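Local structure of protein (merozoite surface protein 1) (Plasmodium cynomolgi, 1B9W) at residues E14-Y19 against E26-L31. The protein probably takes part in merozoite binding to and invasion of host erythrocytes and in egress from them, this chain being its two C-terminal EGF-like domains. Numbering follows the deposited sequence.
Sequences ENAACY and EEWRCL
Ala-17 and Arg-29 face each other as an antiparallel hydrogen-bonded pair, Ala-17 N giving to Arg-29 O and Arg-29 N to Ala-17 O, both at 2.9 Å. Tyr-19 and Glu-27 repeat this reciprocal pair of hydrogen bonds two residues on. A fifth bond, Leu-31 N to Asn-15 O at 3.0 Å, is nearly straight (174° at the hydrogen) and carries the pairing past the end of the strands. Between the two hydrogen-bonded pairs, Cys-18 and Trp-28 form a non-hydrogen-bonded pair, their CA atoms 4.0 Å apart, close enough for a CA-H...O contact from Trp-28 CA to Ala-17 O.

Side chains add small apolar contacts on both faces. On the face bearing Cys-18 and Trp-28, CG of Trp-28 lies between the backbone N and the carbonyl carbon (chi1 54°), and ring atom CE3 comes within 4.0 Å of Ala-16 CB, meeting it obliquely. On the face of Ala-17, branch CD2 of Leu-31 reaches Ala-17 CB at 3.9 Å, while its CG packs on Asn-15 O.

Along strand 26-30, Arg-29 NE forms a salt bridge with Glu-27 OE2 at 2.9 Å; the oxygen lies in the guanidinium plane, yet NE stands well above the carboxylate plane. Tyr-21 OH also binds Glu-27 OE1, and Arg-29 NH1 reaches Val-86 O in the second EGF-like domain. Glu-26 turns its carboxylate to Thr-10, the Ile-8 and Asp-9 amides and Arg-20.

This two-stranded hairpin is the major sheet characteristic of an EGF-like domain, here the first of the pair. Disulfides tie it to Cys-7 through Cys-18 and to Cys-41 through Cys-30; strands 34-37 and 40-43 touch Trp-28, while Phe-83 meets Ala-17.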
# COMPACT_ATOMS: atom_id res chain seq x y z
N GLU A 14 12.02 4.89 3.15
CA GLU A 14 11.24 5.98 3.72
C GLU A 14 9.93 6.23 2.92
O GLU A 14 9.98 5.95 1.72
CB GLU A 14 12.11 7.25 3.57
CG GLU A 14 12.05 8.18 4.76
CD GLU A 14 12.75 9.50 4.45
OE1 GLU A 14 13.54 9.52 3.48
OE2 GLU A 14 12.48 10.48 5.18
N ASN A 15 8.88 6.55 3.63
CA ASN A 15 7.56 6.79 3.06
C ASN A 15 6.97 5.57 2.40
O ASN A 15 6.19 5.64 1.45
CB ASN A 15 7.62 7.98 2.07
CG ASN A 15 8.08 9.23 2.82
OD1 ASN A 15 7.48 9.58 3.83
ND2 ASN A 15 9.12 9.87 2.33
N ALA A 16 7.32 4.36 2.90
CA ALA A 16 6.74 3.13 2.45
C ALA A 16 6.21 2.31 3.67
O ALA A 16 6.55 2.67 4.80
CB ALA A 16 7.71 2.25 1.69
N ALA A 17 5.28 1.46 3.37
CA ALA A 17 4.72 0.51 4.36
C ALA A 17 5.21 -0.87 3.98
O ALA A 17 5.54 -1.17 2.83
CB ALA A 17 3.19 0.51 4.32
N CYS A 18 5.16 -1.82 4.95
CA CYS A 18 5.64 -3.15 4.55
C CYS A 18 4.75 -4.19 5.28
O CYS A 18 4.30 -3.90 6.38
CB CYS A 18 7.09 -3.34 5.02
SG CYS A 18 7.91 -4.84 4.53
N TYR A 19 4.47 -5.25 4.58
CA TYR A 19 3.65 -6.34 5.09
C TYR A 19 4.39 -7.66 4.93
O TYR A 19 4.93 -7.99 3.89
CB TYR A 19 2.34 -6.45 4.34
CG TYR A 19 1.28 -7.35 4.95
CD1 TYR A 19 0.40 -6.88 5.91
CD2 TYR A 19 1.22 -8.67 4.52
CE1 TYR A 19 -0.57 -7.70 6.47
CE2 TYR A 19 0.22 -9.48 5.08
CZ TYR A 19 -0.64 -9.00 6.02
OH TYR A 19 -1.60 -9.85 6.57
N GLU A 26 8.13 -10.70 2.17
CA GLU A 26 7.74 -9.39 2.61
C GLU A 26 7.57 -8.49 1.34
O GLU A 26 8.43 -8.63 0.48
CB GLU A 26 8.88 -8.78 3.46
CG GLU A 26 8.84 -9.58 4.80
CD GLU A 26 9.81 -9.07 5.84
OE1 GLU A 26 10.66 -8.20 5.59
OE2 GLU A 26 9.62 -9.58 6.99
N GLU A 27 6.59 -7.63 1.48
CA GLU A 27 6.46 -6.69 0.28
C GLU A 27 6.32 -5.33 0.87
O GLU A 27 5.52 -5.07 1.75
CB GLU A 27 5.19 -7.09 -0.50
CG GLU A 27 5.05 -6.11 -1.71
CD GLU A 27 3.76 -6.38 -2.45
OE1 GLU A 27 3.06 -7.37 -2.16
OE2 GLU A 27 3.46 -5.59 -3.38
N TRP A 28 7.09 -4.35 0.32
CA TRP A 28 6.93 -2.99 0.74
C TRP A 28 6.26 -2.21 -0.49
O TRP A 28 6.46 -2.67 -1.59
CB TRP A 28 8.27 -2.33 1.08
CG TRP A 28 9.35 -2.38 0.05
CD1 TRP A 28 10.31 -3.32 -0.15
CD2 TRP A 28 9.59 -1.37 -0.97
NE1 TRP A 28 11.13 -3.00 -1.19
CE2 TRP A 28 10.68 -1.79 -1.71
CE3 TRP A 28 8.91 -0.17 -1.26
CZ2 TRP A 28 11.18 -1.07 -2.81
CZ3 TRP A 28 9.42 0.58 -2.35
CH2 TRP A 28 10.51 0.11 -3.09
N ARG A 29 5.48 -1.26 -0.08
CA ARG A 29 4.76 -0.43 -1.09
C ARG A 29 4.82 1.01 -0.63
O ARG A 29 4.69 1.36 0.56
CB ARG A 29 3.27 -0.82 -1.10
CG ARG A 29 3.06 -2.22 -1.68
CD ARG A 29 1.54 -2.52 -1.66
NE ARG A 29 1.37 -3.86 -2.25
CZ ARG A 29 0.28 -4.60 -2.20
NH1 ARG A 29 -0.84 -4.21 -1.63
NH2 ARG A 29 0.32 -5.79 -2.80
N CYS A 30 5.01 1.94 -1.62
CA CYS A 30 4.94 3.32 -1.13
C CYS A 30 3.60 3.70 -0.56
O CYS A 30 2.55 3.22 -0.99
CB CYS A 30 5.35 4.24 -2.31
SG CYS A 30 6.96 4.02 -3.00
N LEU A 31 3.58 4.65 0.37
CA LEU A 31 2.39 5.20 0.97
C LEU A 31 1.64 6.03 -0.12
O LEU A 31 2.24 6.27 -1.18
CB LEU A 31 2.75 6.11 2.14
CG LEU A 31 3.35 5.35 3.38
CD1 LEU A 31 3.69 6.38 4.45
CD2 LEU A 31 2.34 4.33 3.87